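Local structure of metallo-beta-lactamase FIM-1 (Pseudomonas aeruginosa, 6V3Q) at residues E42-I48 with L70-W76; I98-A104 with A118-L122. The protein probably hydrolyses beta-lactam antibiotics to substituted beta-amino acids with the help of zinc, as a class B metallo-beta-lactamase. All blocks are in the same frame, centred on the assembly; numbering follows the deposited sequence.

Followed from the N terminus, the chain turns at K43-F46 from strand 33-43 into strand 46-50, runs through helix 56-68 and returns along strand 74-78; interaction 1 (42-48 with 70-76) closes this excursion. Helices 84-87 and 90-95 then lead to strand 99-102, and helix 104-108 to the short strand 120-121, a second loop closed by interaction 2 (98-104 with 118-122). The two loops neither nest nor cross but follow in series. They meet inside one mixed sheet, where 74-78 and 99-102 are neighbours: V99 N lies 3.0 Å from R75 O, a probable hydrogen bond, and I98 CD1 packs 3.1 Å from I74 O.

Interaction 1: E42-I48 with L70-W76; sequences EKGDFSI and LKKPIRW
The apolar centre is the W76 indole (chi1 -45°, chi2 -91°), with I48 CG1 3.6 Å from W76 CE3 and F46 CB 3.9 Å from W76 CZ3. I48 (m, t) and W76 share one face of the sheet, next to L133; S47 and I74 share the other, where I74 packs on I62 of helix 56-68. F46 (m) sets CD1 3.9 Å from P73 CD and 3.7 Å from R75 CG.

Strands 46-48 and 74-76 are parallel neighbours, twisted to 54° with axes 4.7 Å apart. S47 bridges I74 (CA-CA 4.6 Å) and I48 bridges W76 (5.0 Å); the one-residue shift between these pairs is a beta bulge, with R75 at phi/psi -119/-21°. R75 N donates to S47 O (3.1 Å), while S47 N to P73 O (3.1 Å, 135°) is weak. S47 OG, in the p rotamer, donates to K72 O at 2.7 Å. This is the strand pairing of a right-handed beta-alpha-beta crossover, 46-50, 56-68, 74-78.

Further out, a type II' turn from K43 to F46, with G44 at 64/-123°, reverses the chain. K72 (m, t, t, m) gives NZ to G44 O in a very short 2.5 Å hydrogen bond; its salt bridge to E42 OE1 is long (NZ-OE1 3.9 Å), and E42 OE2 bonds W20. K43 NZ lies 3.5 Å from the centroid of the W76 six-membered ring, 20° off its normal, a cation-pi contact. Two lysines thus supplement the sparse bulged ladder, one through a turn carbonyl, the other through an aromatic face.

Interaction 2: I98-A104 with A118-L122; sequences IVTYAAA and AEHDL
Three backbone hydrogen bonds define a short parallel ladder between strands 99-102 and 120-121: H120 N to T100 O (3.1 Å), A102 N to H120 O (3.2 Å) and L122 N to A102 O (2.9 Å). Y101 therefore pairs with H120 (CA-CA 4.9 Å) and A102 with D121 (5.5 Å). CA-H...O contacts supplement it, Y101 CA to H120 O at 3.5 Å and D121 CA to A102 O at 3.4 Å. T100 takes chi1 62° (p), so that its OG1 accepts from E119 N (2.8 Å) and donates to a water (2.7 Å). That water also receives T100 N (2.6 Å) and donates to I98 O and E119 OE1 (2.6 Å each), E119 being extended (t, t).

The connection is a beta-alpha-beta unit through helix 104-108, and strand 120-121 is the outermost of its sheet within this chain; A103, the N-cap position, has its side chain about 7 Å from that of the zinc ligand H81. A second water accepts from A104 N (2.5 Å) and donates to L122 O (2.7 Å). N107 of the helix binds D121 OD1 and A118 N.

Y101 (m) and H120 (m) share a face, with ring centroids 5.3 Å apart and planes at 32°; H120 ND1 sits over the Y101 ring and has no polar partner in the model. L122 CD2 meets Y101 CB at 3.6 Å, and A118 CB meets A102 CB at 3.6 Å.

Interaction 1: E42-I48 with L70-W76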
loop_
_atom_site.group_PDB
_atom_site.type_symbol
_atom_site.label_atom_id
_atom_site.label_comp_id
_atom_site.label_asym_id
_atom_site.label_seq_id
_atom_site.Cartn_x
_atom_site.Cartn_y
_atom_site.Cartn_z
ATOM N N GLU A 42 -6.072 9.325 27.251
ATOM C CA GLU A 42 -6.037 9.039 28.676
ATOM C C GLU A 42 -7.170 9.758 29.401
ATOM O O GLU A 42 -7.543 10.883 29.061
ATOM C CB GLU A 42 -4.690 9.456 29.268
ATOM C CG GLU A 42 -3.494 8.800 28.604
ATOM C CD GLU A 42 -2.180 9.295 29.166
ATOM O OE1 GLU A 42 -2.172 9.801 30.308
ATOM O OE2 GLU A 42 -1.157 9.185 28.464
ATOM N N LYS A 43 -7.716 9.093 30.419
ATOM C CA LYS A 43 -8.792 9.659 31.236
ATOM C C LYS A 43 -8.646 9.067 32.640
ATOM O O LYS A 43 -9.177 7.993 32.936
ATOM C CB LYS A 43 -10.161 9.373 30.638
ATOM C CG LYS A 43 -11.340 9.798 31.501
ATOM C CD LYS A 43 -12.594 9.959 30.653
ATOM C CE LYS A 43 -13.865 9.810 31.471
ATOM N NZ LYS A 43 -14.375 8.415 31.436
ATOM N N GLY A 44 -7.922 9.786 33.497
ATOM C CA GLY A 44 -7.613 9.285 34.820
ATOM C C GLY A 44 -6.739 8.049 34.761
ATOM O O GLY A 44 -5.651 8.077 34.178
ATOM N N ASP A 45 -7.205 6.956 35.359
ATOM C CA ASP A 45 -6.467 5.700 35.372
ATOM C C ASP A 45 -6.778 4.810 34.176
ATOM O O ASP A 45 -6.202 3.723 34.063
ATOM C CB ASP A 45 -6.752 4.932 36.666
ATOM C CG ASP A 45 -6.296 5.684 37.901
ATOM O OD1 ASP A 45 -5.392 6.537 37.783
ATOM O OD2 ASP A 45 -6.837 5.420 38.994
ATOM N N PHE A 46 -7.665 5.242 33.281
ATOM C CA PHE A 46 -8.031 4.433 32.126
ATOM C C PHE A 46 -7.932 5.265 30.856
ATOM O O PHE A 46 -7.417 6.385 30.890
ATOM C CB PHE A 46 -9.435 3.855 32.309
ATOM C CG PHE A 46 -9.612 3.110 33.602
ATOM C CD1 PHE A 46 -9.159 1.807 33.735
ATOM C CD2 PHE A 46 -10.211 3.719 34.693
ATOM C CE1 PHE A 46 -9.310 1.123 34.930
ATOM C CE2 PHE A 46 -10.365 3.042 35.887
ATOM C CZ PHE A 46 -9.912 1.743 36.005
ATOM N N SER A 47 -8.410 4.742 29.729
ATOM C CA SER A 47 -8.219 5.431 28.460
ATOM C C SER A 47 -9.391 5.157 27.527
ATOM O O SER A 47 -10.093 4.149 27.651
ATOM C CB SER A 47 -6.898 5.022 27.800
ATOM O OG SER A 47 -6.818 3.617 27.644
ATOM N N ILE A 48 -9.587 6.074 26.583
ATOM C CA ILE A 48 -10.662 6.003 25.601
ATOM C C ILE A 48 -10.049 5.694 24.244
ATOM O O ILE A 48 -9.040 6.300 23.862
ATOM C CB ILE A 48 -11.466 7.314 25.553
ATOM C CG1 ILE A 48 -12.049 7.631 26.933
ATOM C CG2 ILE A 48 -12.576 7.228 24.513
ATOM C CD1 ILE A 48 -12.460 9.075 27.103
ATOM N N LEU A 70 0.941 1.547 28.579
ATOM C CA LEU A 70 0.317 2.775 29.056
ATOM C C LEU A 70 -0.086 2.669 30.523
ATOM O O LEU A 70 -0.189 3.693 31.211
ATOM C CB LEU A 70 -0.900 3.107 28.189
ATOM C CG LEU A 70 -1.504 4.505 28.327
ATOM C CD1 LEU A 70 -0.449 5.557 28.026
ATOM C CD2 LEU A 70 -2.712 4.673 27.413
ATOM N N LYS A 71 -0.316 1.448 31.014
ATOM C CA LYS A 71 -0.826 1.210 32.364
ATOM C C LYS A 71 -2.127 1.970 32.608
ATOM O O LYS A 71 -2.434 2.358 33.738
ATOM C CB LYS A 71 0.218 1.560 33.428
ATOM C CG LYS A 71 1.515 0.784 33.283
ATOM C CD LYS A 71 1.286 -0.706 33.493
ATOM C CE LYS A 71 1.042 -1.027 34.961
ATOM N NZ LYS A 71 0.801 -2.476 35.198
ATOM N N LYS A 72 -2.887 2.190 31.538
ATOM C CA LYS A 72 -4.186 2.858 31.599
ATOM C C LYS A 72 -5.130 2.092 30.686
ATOM O O LYS A 72 -5.312 2.445 29.513
ATOM C CB LYS A 72 -4.077 4.327 31.185
ATOM C CG LYS A 72 -3.282 5.198 32.149
ATOM C CD LYS A 72 -2.984 6.559 31.540
ATOM C CE LYS A 72 -2.308 7.486 32.539
ATOM N NZ LYS A 72 -3.240 7.934 33.610
ATOM N N PRO A 73 -5.743 1.021 31.190
ATOM C CA PRO A 73 -6.508 0.126 30.313
ATOM C C PRO A 73 -7.667 0.841 29.632
ATOM O O PRO A 73 -8.335 1.692 30.224
ATOM C CB PRO A 73 -7.009 -0.963 31.269
ATOM C CG PRO A 73 -6.039 -0.938 32.408
ATOM C CD PRO A 73 -5.656 0.505 32.567
ATOM N N ILE A 74 -7.892 0.486 28.365
ATOM C CA ILE A 74 -9.033 1.021 27.633
ATOM C C ILE A 74 -10.318 0.532 28.282
ATOM O O ILE A 74 -10.481 -0.664 28.549
ATOM C CB ILE A 74 -8.957 0.608 26.155
ATOM C CG1 ILE A 74 -7.800 1.323 25.451
ATOM C CG2 ILE A 74 -10.278 0.882 25.448
ATOM C CD1 ILE A 74 -7.488 0.769 24.079
ATOM N N ARG A 75 -11.229 1.466 28.569
ATOM C CA ARG A 75 -12.535 1.124 29.110
ATOM C C ARG A 75 -13.689 1.557 28.225
ATOM O O ARG A 75 -14.781 0.995 28.345
ATOM C CB ARG A 75 -12.719 1.743 30.503
ATOM C CG ARG A 75 -12.010 0.970 31.597
ATOM C CD ARG A 75 -12.431 -0.491 31.577
ATOM N NE ARG A 75 -11.531 -1.330 32.358
ATOM C CZ ARG A 75 -11.636 -1.510 33.670
ATOM N NH1 ARG A 75 -10.773 -2.289 34.303
ATOM N NH2 ARG A 75 -12.604 -0.907 34.349
ATOM N N TRP A 76 -13.477 2.527 27.342
ATOM C CA TRP A 76 -14.521 3.000 26.450
ATOM C C TRP A 76 -13.954 3.113 25.043
ATOM O O TRP A 76 -12.751 3.313 24.858
ATOM C CB TRP A 76 -15.084 4.353 26.902
ATOM C CG TRP A 76 -15.346 4.417 28.374
ATOM C CD1 TRP A 76 -16.509 4.105 29.015
ATOM C CD2 TRP A 76 -14.417 4.806 29.393
ATOM N NE1 TRP A 76 -16.363 4.278 30.370
ATOM C CE2 TRP A 76 -15.087 4.707 30.629
ATOM C CE3 TRP A 76 -13.084 5.228 29.380
ATOM C CZ2 TRP A 76 -14.471 5.018 31.839
ATOM C CZ3 TRP A 76 -12.473 5.537 30.584
ATOM C CH2 TRP A 76 -13.167 5.429 31.796
#

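Interaction 2: I98-A104 with A118-L122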
loop_
_atom_site.group_PDB
_atom_site.type_symbol
_atom_site.label_atom_id
_atom_site.label_comp_id
_atom_site.label_asym_id
_atom_site.label_seq_id
_atom_site.Cartn_x
_atom_site.Cartn_y
_atom_site.Cartn_z
ATOM N N ILE A 98 -15.265 -3.821 26.966
ATOM C CA ILE A 98 -15.180 -2.393 26.700
ATOM C C ILE A 98 -16.573 -1.857 26.397
ATOM O O ILE A 98 -17.384 -2.518 25.734
ATOM C CB ILE A 98 -14.214 -2.116 25.534
ATOM C CG1 ILE A 98 -12.951 -2.971 25.659
ATOM C CG2 ILE A 98 -13.844 -0.644 25.486
ATOM C CD1 ILE A 98 -12.157 -2.700 26.896
ATOM N N VAL A 99 -16.865 -0.659 26.894
ATOM C CA VAL A 99 -18.114 0.022 26.565
ATOM C C VAL A 99 -17.927 0.718 25.223
ATOM O O VAL A 99 -17.073 1.600 25.085
ATOM C CB VAL A 99 -18.510 1.022 27.660
ATOM C CG1 VAL A 99 -19.934 1.511 27.436
ATOM C CG2 VAL A 99 -18.359 0.394 29.040
ATOM N N THR A 100 -18.712 0.314 24.227
ATOM C CA THR A 100 -18.524 0.761 22.854
ATOM C C THR A 100 -19.688 1.636 22.410
ATOM O O THR A 100 -20.850 1.349 22.719
ATOM C CB THR A 100 -18.375 -0.432 21.908
ATOM O OG1 THR A 100 -19.576 -1.214 21.928
ATOM C CG2 THR A 100 -17.206 -1.303 22.340
ATOM N N TYR A 101 -19.366 2.701 21.680
ATOM C CA TYR A 101 -20.352 3.639 21.163
ATOM C C TYR A 101 -20.146 3.838 19.667
ATOM O O TYR A 101 -19.023 3.758 19.160
ATOM C CB TYR A 101 -20.261 5.006 21.854
ATOM C CG TYR A 101 -20.582 5.009 23.331
ATOM C CD1 TYR A 101 -21.831 5.404 23.787
ATOM C CD2 TYR A 101 -19.629 4.639 24.269
ATOM C CE1 TYR A 101 -22.126 5.420 25.139
ATOM C CE2 TYR A 101 -19.914 4.651 25.621
ATOM C CZ TYR A 101 -21.164 5.042 26.050
ATOM O OH TYR A 101 -21.450 5.054 27.396
ATOM N N ALA A 102 -21.243 4.114 18.970
ATOM C CA ALA A 102 -21.187 4.519 17.572
ATOM C C ALA A 102 -22.481 5.240 17.233
ATOM O O ALA A 102 -23.473 5.149 17.963
ATOM C CB ALA A 102 -20.973 3.324 16.638
ATOM N N ALA A 103 -22.454 5.969 16.119
ATOM C CA ALA A 103 -23.664 6.610 15.625
ATOM C C ALA A 103 -24.725 5.558 15.336
ATOM O O ALA A 103 -24.408 4.430 14.948
ATOM C CB ALA A 103 -23.360 7.415 14.361
ATOM N N ALA A 104 -25.993 5.924 15.555
ATOM C CA ALA A 104 -27.081 4.975 15.335
ATOM C C ALA A 104 -27.040 4.419 13.920
ATOM O O ALA A 104 -27.251 3.220 13.705
ATOM C CB ALA A 104 -28.429 5.641 15.615
ATOM N N ALA A 118 -21.510 -1.594 17.426
ATOM C CA ALA A 118 -21.244 -1.125 18.774
ATOM C C ALA A 118 -22.440 -1.419 19.673
ATOM O O ALA A 118 -23.557 -1.664 19.209
ATOM C CB ALA A 118 -20.929 0.371 18.777
ATOM N N GLU A 119 -22.192 -1.396 20.981
ATOM C CA GLU A 119 -23.227 -1.784 21.931
ATOM C C GLU A 119 -24.233 -0.666 22.175
ATOM O O GLU A 119 -25.419 -0.942 22.389
ATOM C CB GLU A 119 -22.586 -2.218 23.250
ATOM C CG GLU A 119 -23.559 -2.793 24.259
ATOM C CD GLU A 119 -22.890 -3.131 25.574
ATOM O OE1 GLU A 119 -21.701 -2.787 25.740
ATOM O OE2 GLU A 119 -23.551 -3.738 26.441
ATOM N N HIS A 120 -23.793 0.589 22.144
ATOM C CA HIS A 120 -24.650 1.726 22.446
ATOM C C HIS A 120 -24.713 2.675 21.259
ATOM O O HIS A 120 -23.705 2.907 20.581
ATOM C CB HIS A 120 -24.148 2.486 23.680
ATOM C CG HIS A 120 -24.202 1.691 24.947
ATOM N ND1 HIS A 120 -23.074 1.207 25.573
ATOM C CD2 HIS A 120 -25.251 1.298 25.708
ATOM C CE1 HIS A 120 -23.424 0.550 26.664
ATOM N NE2 HIS A 120 -24.740 0.589 26.769
ATOM N N ASP A 121 -25.904 3.218 21.014
ATOM C CA ASP A 121 -26.063 4.305 20.058
ATOM C C ASP A 121 -25.748 5.626 20.743
ATOM O O ASP A 121 -26.208 5.879 21.860
ATOM C CB ASP A 121 -27.484 4.334 19.496
ATOM C CG ASP A 121 -27.824 3.097 18.700
ATOM O OD1 ASP A 121 -26.928 2.248 18.513
ATOM O OD2 ASP A 121 -28.987 2.973 18.261
ATOM N N LEU A 122 -24.957 6.462 20.078
ATOM C CA LEU A 122 -24.708 7.801 20.590
ATOM C C LEU A 122 -25.988 8.628 20.538
ATOM O O LEU A 122 -26.813 8.483 19.633
ATOM C CB LEU A 122 -23.598 8.481 19.786
ATOM C CG LEU A 122 -22.182 7.925 19.964
ATOM C CD1 LEU A 122 -21.260 8.416 18.861
ATOM C CD2 LEU A 122 -21.630 8.310 21.327
HETATM O O HOH W 1 -19.575 -2.145 24.475
HETATM O O HOH W 2 -26.323 7.825 17.098
#